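Local coordinates for orotidine 5'-phosphate decarboxylase (Streptomyces avermitilis, PDB 3V75), which probably catalyses the decarboxylation of orotidine 5'-phosphate to UMP, the last step of de novo UMP biosynthesis, at residues 24-30 and 142-146; 51-55 and 67-71; 195-201 and 231-235. All blocks are in the same frame, centred on the assembly; numbering follows the deposited sequence. Where two conformers were deposited one is given.

How the interactions relate
The chain folds into a TIM barrel: eight parallel strands closed in a ring, with helices outside. Interaction 1 (24-30 with 142-146) joins the start of helix 27-38 to the start of strand 145-148. Interaction 2 (51-55 with 67-71) lies inside the chain loop that interaction 1 closes, and packs helix 49-54 on helix 61-75. Interaction 3 (195-201 with 231-235) follows later, between helix 196-207 and the loop before strand 239-241. Centres of interactions 1 and 2 are about 27 Å apart, those of 1 and 3 about 22 Å. Interactions 2 and 3 have centres about 36 Å apart, on opposite sides of the chain's centre. None touches another, so each fastens a separate part of the barrel.

Interaction 1. Residues 24-30 and 142-146; sequences LEPFGAR and FSDAL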
loop_
_atom_site.group_PDB
_atom_site.type_symbol
_atom_site.label_atom_id
_atom_site.label_comp_id
_atom_site.label_asym_id
_atom_site.label_seq_id
_atom_site.Cartn_x
_atom_site.Cartn_y
_atom_site.Cartn_z
ATOM N N LEU A 24 4.445 -24.506 -7.550
ATOM C CA LEU A 24 3.939 -24.726 -6.194
ATOM C C LEU A 24 2.488 -25.121 -6.326
ATOM O O LEU A 24 1.754 -24.546 -7.166
ATOM C CB LEU A 24 3.964 -23.479 -5.359
ATOM C CG LEU A 24 5.204 -23.067 -4.640
ATOM C CD1 LEU A 24 4.960 -21.708 -4.028
ATOM C CD2 LEU A 24 5.497 -24.168 -3.573
ATOM N N GLU A 25 2.069 -26.078 -5.493
ATOM C CA GLU A 25 0.655 -26.431 -5.344
ATOM C C GLU A 25 -0.132 -25.163 -4.946
ATOM O O GLU A 25 0.423 -24.238 -4.358
ATOM C CB GLU A 25 0.536 -27.562 -4.304
ATOM C CG GLU A 25 -0.898 -27.795 -3.758
ATOM C CD GLU A 25 -1.099 -28.971 -2.771
ATOM O OE1 GLU A 25 -0.319 -29.159 -1.791
ATOM O OE2 GLU A 25 -2.119 -29.681 -3.004
ATOM N N PRO A 26 -1.420 -25.078 -5.318
ATOM C CA PRO A 26 -2.185 -23.858 -5.026
ATOM C C PRO A 26 -2.171 -23.473 -3.537
ATOM O O PRO A 26 -2.200 -24.369 -2.668
ATOM C CB PRO A 26 -3.604 -24.215 -5.501
ATOM C CG PRO A 26 -3.379 -25.232 -6.598
ATOM C CD PRO A 26 -2.177 -26.028 -6.167
ATOM N N PHE A 27 -2.083 -22.174 -3.269
ATOM C CA PHE A 27 -1.997 -21.679 -1.917
ATOM C C PHE A 27 -3.099 -22.218 -0.989
ATOM O O PHE A 27 -2.798 -22.611 0.158
ATOM C CB PHE A 27 -1.974 -20.152 -1.899
ATOM C CG PHE A 27 -1.981 -19.573 -0.533
ATOM C CD1 PHE A 27 -0.879 -19.724 0.294
ATOM C CD2 PHE A 27 -3.083 -18.878 -0.064
ATOM C CE1 PHE A 27 -0.874 -19.161 1.582
ATOM C CE2 PHE A 27 -3.090 -18.340 1.222
ATOM C CZ PHE A 27 -1.985 -18.506 2.047
ATOM N N GLY A 28 -4.347 -22.259 -1.447
ATOM C CA GLY A 28 -5.434 -22.671 -0.558
ATOM C C GLY A 28 -5.175 -24.092 -0.058
ATOM O O GLY A 28 -5.349 -24.391 1.152
ATOM N N ALA A 29 -4.761 -24.987 -0.960
ATOM C CA ALA A 29 -4.447 -26.349 -0.585
ATOM C C ALA A 29 -3.226 -26.412 0.339
ATOM O O ALA A 29 -3.214 -27.180 1.325
ATOM C CB ALA A 29 -4.196 -27.208 -1.836
ATOM N N ARG A 30 -2.174 -25.655 0.023
ATOM C CA ARG A 30 -0.970 -25.690 0.862
ATOM C C ARG A 30 -1.269 -25.142 2.261
ATOM O O ARG A 30 -0.761 -25.678 3.259
ATOM C CB ARG A 30 0.172 -24.908 0.194
ATOM C CG ARG A 30 0.617 -25.560 -1.131
ATOM C CD ARG A 30 1.908 -24.909 -1.670
ATOM N NE ARG A 30 1.727 -23.487 -1.997
ATOM C CZ ARG A 30 2.384 -22.476 -1.426
ATOM N NH1 ARG A 30 3.280 -22.708 -0.462
ATOM N NH2 ARG A 30 2.140 -21.224 -1.798
ATOM N N PHE A 142 9.485 -12.865 -2.587
ATOM C CA PHE A 142 8.451 -13.862 -2.898
ATOM C C PHE A 142 7.817 -14.395 -1.622
ATOM O O PHE A 142 8.527 -14.903 -0.745
ATOM C CB PHE A 142 9.011 -15.050 -3.688
ATOM C CG PHE A 142 7.966 -16.116 -4.025
ATOM C CD1 PHE A 142 6.767 -15.777 -4.633
ATOM C CD2 PHE A 142 8.204 -17.455 -3.749
ATOM C CE1 PHE A 142 5.802 -16.750 -4.955
ATOM C CE2 PHE A 142 7.265 -18.447 -4.115
ATOM C CZ PHE A 142 6.055 -18.088 -4.676
ATOM N N SER A 143 6.498 -14.310 -1.551
ATOM C CA SER A 143 5.723 -14.729 -0.388
ATOM C C SER A 143 4.587 -15.641 -0.854
ATOM O O SER A 143 4.176 -15.604 -2.019
ATOM C CB SER A 143 5.156 -13.490 0.330
ATOM O OG SER A 143 6.208 -12.625 0.765
ATOM N N ASP A 144 4.049 -16.453 0.055
ATOM C CA ASP A 144 2.972 -17.363 -0.317
ATOM C C ASP A 144 1.648 -16.646 -0.519
ATOM O O ASP A 144 0.768 -17.139 -1.225
ATOM C CB ASP A 144 2.844 -18.430 0.765
ATOM C CG ASP A 144 4.082 -19.251 0.839
ATOM O OD1 ASP A 144 4.305 -20.046 -0.112
ATOM O OD2 ASP A 144 4.897 -19.072 1.791
ATOM N N ALA A 145 1.490 -15.480 0.097
ATOM C CA ALA A 145 0.328 -14.639 -0.175
ATOM C C ALA A 145 0.640 -13.189 0.117
ATOM O O ALA A 145 1.638 -12.886 0.782
ATOM C CB ALA A 145 -0.907 -15.106 0.640
ATOM N N LEU A 146 -0.227 -12.291 -0.359
ATOM C CA LEU A 146 -0.025 -10.859 -0.192
ATOM C C LEU A 146 -1.334 -10.253 0.241
ATOM O O LEU A 146 -2.380 -10.565 -0.344
ATOM C CB LEU A 146 0.386 -10.253 -1.546
ATOM C CG LEU A 146 0.538 -8.739 -1.599
ATOM C CD1 LEU A 146 1.677 -8.194 -0.700
ATOM C CD2 LEU A 146 0.699 -8.285 -3.106
#
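Asp144 OD1 takes two hydrogen bonds from Arg30, both parts of one salt bridge. NH1 of Arg30 lies 2.9 Å from Asp144 OD1 and NH2 of Arg30 lies 3.0 Å from the same oxygen. The arginine comes end-on, with the oxygen close to the guanidinium plane. The carboxylate is turned 49° against that plane. Both nitrogens reach OD1 from the same face of the carboxylate: NH1 from well above its plane, NH2 on the anti side and only slightly out of plane. The arginine chain bends at chi3, which lets NE of Arg30 turn back to Glu25 O at 2.8 Å. This bond, with one from Arg30 NH2 to Gly168 O, helps fix the rotation of the guanidinium. Leu24 CD1 lies over one of its faces, toward the rim. The same methyl meets the edge of the Phe142 ring, 3.8 Å from CZ of Phe142.

The contact brings the entry of helix 27-38, with Pro26 as N-cap residue, against the start of barrel strand 145-148. Arg108 of helix 93-109 adds a second salt bridge to Asp144 OD1, and Val114 N binds OD2, so the buried carboxylate is held at both oxygens. Two arginines on one oxygen would be expected to favour its ionised form.

Phe27 reaches the strand with CG anti to its own N (chi1 176°). One face of its ring takes Ala145 CB in a CH-pi contact, 4.1 Å from the ring centroid and 21° off the normal. Asp144 O lies over the same ring near CD1 of Phe27, at 3.4 Å.

Interaction 2. Residues 51-55 and 67-71; sequences LLADW and FSRTV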
loop_
_atom_site.group_PDB
_atom_site.type_symbol
_atom_site.label_atom_id
_atom_site.label_comp_id
_atom_site.label_asym_id
_atom_site.label_seq_id
_atom_site.Cartn_x
_atom_site.Cartn_y
_atom_site.Cartn_z
ATOM N N LEU A 51 7.738 -3.259 20.675
ATOM C CA LEU A 51 8.209 -4.651 20.875
ATOM C C LEU A 51 9.726 -4.725 20.912
ATOM O O LEU A 51 10.295 -5.500 21.695
ATOM C CB LEU A 51 7.628 -5.640 19.841
ATOM C CG LEU A 51 6.331 -6.392 20.215
ATOM C CD1 LEU A 51 5.686 -7.079 19.005
ATOM C CD2 LEU A 51 6.591 -7.402 21.388
ATOM N N LEU A 52 10.413 -3.943 20.066
ATOM C CA LEU A 52 11.875 -3.984 20.098
ATOM C C LEU A 52 12.397 -3.527 21.483
ATOM O O LEU A 52 13.278 -4.175 22.057
ATOM C CB LEU A 52 12.502 -3.092 19.007
ATOM C CG LEU A 52 12.307 -3.506 17.541
ATOM C CD1 LEU A 52 12.935 -2.477 16.579
ATOM C CD2 LEU A 52 12.915 -4.874 17.300
ATOM N N ALA A 53 11.831 -2.436 22.007
ATOM C CA ALA A 53 12.243 -1.927 23.320
ATOM C C ALA A 53 11.903 -3.003 24.360
ATOM O O ALA A 53 12.736 -3.295 25.227
ATOM C CB ALA A 53 11.555 -0.619 23.645
ATOM N N ASP A 54 10.701 -3.571 24.288
ATOM C CA ASP A 54 10.341 -4.676 25.197
ATOM C C ASP A 54 11.376 -5.830 25.163
ATOM O O ASP A 54 11.688 -6.430 26.222
ATOM C CB ASP A 54 8.954 -5.250 24.879
ATOM C CG ASP A 54 7.785 -4.286 25.206
ATOM O OD1 ASP A 54 7.995 -3.278 25.922
ATOM O OD2 ASP A 54 6.641 -4.556 24.734
ATOM N N TRP A 55 11.887 -6.221 23.986
ATOM C CA TRP A 55 12.911 -7.277 23.894
ATOM C C TRP A 55 14.282 -6.790 24.311
ATOM O O TRP A 55 15.261 -7.529 24.173
ATOM C CB TRP A 55 13.081 -7.861 22.475
ATOM C CG TRP A 55 11.970 -8.713 22.041
ATOM C CD1 TRP A 55 10.671 -8.596 22.433
ATOM C CD2 TRP A 55 12.012 -9.794 21.103
ATOM N NE1 TRP A 55 9.895 -9.547 21.807
ATOM C CE2 TRP A 55 10.697 -10.300 20.992
ATOM C CE3 TRP A 55 13.036 -10.403 20.374
ATOM C CZ2 TRP A 55 10.371 -11.390 20.149
ATOM C CZ3 TRP A 55 12.703 -11.508 19.524
ATOM C CH2 TRP A 55 11.389 -11.971 19.438
ATOM N N PHE A 67 15.626 -9.120 16.121
ATOM C CA PHE A 67 14.245 -9.520 16.422
ATOM C C PHE A 67 13.769 -10.534 15.371
ATOM O O PHE A 67 13.256 -11.619 15.693
ATOM C CB PHE A 67 13.361 -8.277 16.380
ATOM C CG PHE A 67 11.903 -8.531 16.627
ATOM C CD1 PHE A 67 11.055 -8.914 15.591
ATOM C CD2 PHE A 67 11.351 -8.340 17.895
ATOM C CE1 PHE A 67 9.705 -9.125 15.811
ATOM C CE2 PHE A 67 9.971 -8.535 18.125
ATOM C CZ PHE A 67 9.152 -8.941 17.078
ATOM N N SER A 68 13.887 -10.148 14.105
ATOM C CA SER A 68 13.374 -10.965 13.011
ATOM C C SER A 68 14.070 -12.331 12.950
ATOM O O SER A 68 13.422 -13.386 12.782
ATOM C CB SER A 68 13.547 -10.176 11.704
ATOM O OG SER A 68 12.752 -9.003 11.766
ATOM N N ARG A 69 15.379 -12.319 13.123
ATOM C CA ARG A 69 16.133 -13.549 13.103
ATOM C C ARG A 69 15.690 -14.484 14.230
ATOM O O ARG A 69 15.544 -15.694 14.022
ATOM C CB ARG A 69 17.627 -13.222 13.223
ATOM C CG ARG A 69 18.473 -14.443 13.294
ATOM C CD ARG A 69 19.954 -14.065 13.267
ATOM N NE ARG A 69 20.709 -15.269 13.585
ATOM C CZ ARG A 69 22.028 -15.352 13.503
ATOM N NH1 ARG A 69 22.715 -14.277 13.102
ATOM N NH2 ARG A 69 22.632 -16.506 13.821
ATOM N N THR A 70 15.491 -13.937 15.422
ATOM C CA THR A 70 15.110 -14.760 16.563
ATOM C C THR A 70 13.721 -15.347 16.359
ATOM O O THR A 70 13.482 -16.521 16.699
ATOM C CB THR A 70 15.140 -13.922 17.856
ATOM O OG1 THR A 70 16.503 -13.635 18.152
ATOM C CG2 THR A 70 14.475 -14.668 19.022
ATOM N N VAL A 71 12.797 -14.548 15.815
ATOM C CA VAL A 71 11.444 -15.050 15.591
ATOM C C VAL A 71 11.471 -16.249 14.673
ATOM O O VAL A 71 10.858 -17.273 14.979
ATOM C CB VAL A 71 10.464 -13.975 15.058
ATOM C CG1 VAL A 71 9.112 -14.621 14.680
ATOM C CG2 VAL A 71 10.274 -12.870 16.124
#
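Trp55 and Phe67 form the aromatic part of this contact. The centroids of the Trp55 six-membered ring and the Phe67 ring are 4.2 Å apart, and the planes meet at 37°. Phe67 leads with one side of its ring: CD2 sits over the middle of the indole face, and CE2 of Phe67 comes within 3.4 Å of Trp55 CE2. With CG anti to the backbone N (chi1 178°), the Phe67 ring extends from helix 61-75 toward helix 49-54.

Apolar contacts of aliphatic groups extend around this pair. Leu52 CD2 packs on Phe67 CB at 3.6 Å, and Leu51 CB approaches Phe67 CE2 at 4.1 Å. At the far end of the indole, Thr70 CG2 is 3.7 Å from Trp55 CZ3, and Val71 CG2 is 3.6 Å from Trp55 CH2. Thr70 turns its methyl to the indole, while its OG1 is hydrogen-bonded to Arg66.

The polar bonds of these side chains lead outside the two segments. Trp55 NE1 binds Leu274 O of helix 271-274, which helps set the orientation of the indole. Leu283 of helix 280-299 also packs on Trp55 and Thr70, so the contact joins early and late helices of the TIM barrel. Between the two segments the side chains meet through carbon surfaces, which implies that shape and burial, not charge, hold these helices together.

Interaction 3. Residues 195-201 and 231-235; sequences DVAATML and YDLDI
Asp195 places CG between its backbone N and carbonyl carbon (chi1 65°), and Tyr231 swings CG anti to its carbonyl carbon (chi1 -65°). These turns bring the carboxylate to the edge of the phenol ring. The two planes are nearly coplanar, 18° apart. Tyr231 OH donates to the syn lone pair of Asp195 OD2 across a short 2.6 Å. The other oxygen, OD1 of Asp195, lies 3.3 Å from Tyr231 CE1 and accepts from Ala198 N at 2.8 Å, a nearly straight bond.

Asp195 is the N-cap residue of helix 196-207 and this is its capping bond, so one carboxylate both caps the helix and holds the tyrosine. Without the carboxylate, as with an alanine here, Ala198 N would probably lose its capping partner and Tyr231 OH its acceptor, leaving the phenol less firmly held.

Apolar packing continues along the helix. Ala197 CB lies 3.8 Å from Tyr231 CE1. One turn on, Leu201 CD1 reaches Tyr231 CB at 3.9 Å and Leu233 CD2 at the same distance. Ile235 crosses Leu201 at about a right angle, CG2 of Ile235 lying 4.0 Å from CB of Leu201 and close to its carbonyl oxygen. An Asx turn, Asp232 OD1 to Asp234 N, shapes the partner segment, and Asn208 ND2 holds Ile235 O.

In the TIM barrel this ties helix 196-207, which lies between strands 170-176 and 217-221, to the loop leading to strand 239-241. The second subunit packs on Val196, Thr199 and Met200 of the same helix. The directional bonds at Asp195 thus set the orientation of the tyrosine, while apolar contacts of Leu201 hold the rest of the loop by burial.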
loop_
_atom_site.group_PDB
_atom_site.type_symbol
_atom_site.label_atom_id
_atom_site.label_comp_id
_atom_site.label_asym_id
_atom_site.label_seq_id
_atom_site.Cartn_x
_atom_site.Cartn_y
_atom_site.Cartn_z
ATOM N N ASP A 195 -23.159 -3.962 0.525
ATOM C CA ASP A 195 -22.135 -2.994 0.881
ATOM C C ASP A 195 -20.794 -3.367 0.271
ATOM O O ASP A 195 -20.670 -4.407 -0.395
ATOM C CB ASP A 195 -22.049 -2.669 2.392
ATOM C CG ASP A 195 -21.628 -3.830 3.240
ATOM O OD1 ASP A 195 -21.115 -4.868 2.736
ATOM O OD2 ASP A 195 -21.794 -3.696 4.503
ATOM N N VAL A 196 -19.796 -2.509 0.472
ATOM C CA VAL A 196 -18.483 -2.722 -0.095
ATOM C C VAL A 196 -17.881 -4.040 0.369
ATOM O O VAL A 196 -17.361 -4.822 -0.434
ATOM C CB VAL A 196 -17.573 -1.523 0.209
ATOM C CG1 VAL A 196 -16.103 -1.876 -0.038
ATOM C CG2 VAL A 196 -18.029 -0.318 -0.647
ATOM N N ALA A 197 -17.959 -4.313 1.684
ATOM C CA ALA A 197 -17.400 -5.563 2.191
ATOM C C ALA A 197 -18.073 -6.776 1.565
ATOM O O ALA A 197 -17.383 -7.736 1.176
ATOM C CB ALA A 197 -17.534 -5.631 3.737
ATOM N N ALA A 198 -19.401 -6.762 1.530
ATOM C CA ALA A 198 -20.138 -7.900 0.983
ATOM C C ALA A 198 -19.790 -8.103 -0.504
ATOM O O ALA A 198 -19.786 -9.233 -1.006
ATOM C CB ALA A 198 -21.648 -7.707 1.159
ATOM N N THR A 199 -19.540 -6.995 -1.193
ATOM C CA THR A 199 -19.189 -7.045 -2.602
ATOM C C THR A 199 -17.854 -7.747 -2.747
ATOM O O THR A 199 -17.698 -8.622 -3.616
ATOM C CB THR A 199 -19.125 -5.594 -3.162
ATOM O OG1 THR A 199 -20.435 -5.033 -3.073
ATOM C CG2 THR A 199 -18.661 -5.587 -4.636
HETATM N N MSE A 200 -16.887 -7.399 -1.889
HETATM C CA MSE A 200 -15.584 -8.058 -1.953
HETATM C C MSE A 200 -15.703 -9.554 -1.639
HETATM O O MSE A 200 -15.079 -10.389 -2.299
HETATM C CB MSE A 200 -14.567 -7.398 -1.007
HETATM C CG MSE A 200 -14.336 -5.934 -1.297
HETATM SE SE MSE A 200 -13.836 -5.644 -3.180
HETATM C CE MSE A 200 -14.153 -3.709 -3.210
ATOM N N LEU A 201 -16.460 -9.891 -0.597
ATOM C CA LEU A 201 -16.642 -11.303 -0.257
ATOM C C LEU A 201 -17.256 -12.072 -1.425
ATOM O O LEU A 201 -16.818 -13.183 -1.727
ATOM C CB LEU A 201 -17.504 -11.464 1.003
ATOM C CG LEU A 201 -16.866 -10.904 2.274
ATOM C CD1 LEU A 201 -17.929 -10.874 3.390
ATOM C CD2 LEU A 201 -15.645 -11.748 2.700
ATOM N N TYR A 231 -22.652 -10.959 7.404
ATOM C CA TYR A 231 -21.878 -11.228 6.184
ATOM C C TYR A 231 -21.820 -12.710 5.888
ATOM O O TYR A 231 -21.772 -13.539 6.818
ATOM C CB TYR A 231 -20.468 -10.648 6.308
ATOM C CG TYR A 231 -20.543 -9.157 6.380
ATOM C CD1 TYR A 231 -20.641 -8.395 5.200
ATOM C CD2 TYR A 231 -20.628 -8.494 7.612
ATOM C CE1 TYR A 231 -20.781 -7.002 5.254
ATOM C CE2 TYR A 231 -20.779 -7.098 7.678
ATOM C CZ TYR A 231 -20.837 -6.358 6.497
ATOM O OH TYR A 231 -20.969 -4.995 6.576
ATOM N N ASP A 232 -21.812 -13.050 4.601
ATOM C CA ASP A 232 -21.609 -14.432 4.170
ATOM C C ASP A 232 -20.117 -14.697 4.023
ATOM O O ASP A 232 -19.481 -14.315 3.034
ATOM C CB ASP A 232 -22.310 -14.672 2.829
ATOM C CG ASP A 232 -22.224 -16.109 2.392
ATOM O OD1 ASP A 232 -21.600 -16.939 3.091
ATOM O OD2 ASP A 232 -22.783 -16.416 1.304
ATOM N N LEU A 233 -19.549 -15.330 5.040
ATOM C CA LEU A 233 -18.114 -15.606 5.054
ATOM C C LEU A 233 -17.770 -16.946 4.385
ATOM O O LEU A 233 -16.586 -17.330 4.370
ATOM C CB LEU A 233 -17.592 -15.581 6.508
ATOM C CG LEU A 233 -17.796 -14.250 7.220
ATOM C CD1 LEU A 233 -17.225 -14.352 8.685
ATOM C CD2 LEU A 233 -17.155 -13.119 6.458
ATOM N N ASP A 234 -18.777 -17.637 3.842
ATOM C CA ASP A 234 -18.659 -18.902 3.105
ATOM C C ASP A 234 -18.068 -18.565 1.732
ATOM O O ASP A 234 -18.830 -18.668 0.752
ATOM C CB ASP A 234 -20.064 -19.518 2.846
ATOM C CG ASP A 234 -20.008 -20.985 2.342
ATOM O OD1 ASP A 234 -18.895 -21.503 2.168
ATOM O OD2 ASP A 234 -21.097 -21.607 2.126
ATOM N N ILE A 235 -16.811 -18.145 1.625
ATOM C CA ILE A 235 -16.233 -17.740 0.328
ATOM C C ILE A 235 -15.303 -18.791 -0.253
ATOM O O ILE A 235 -14.660 -18.557 -1.283
ATOM C CB ILE A 235 -15.492 -16.389 0.439
ATOM C CG1 ILE A 235 -14.323 -16.485 1.418
ATOM C CG2 ILE A 235 -16.488 -15.310 0.860
ATOM C CD1 ILE A 235 -13.346 -15.310 1.364
#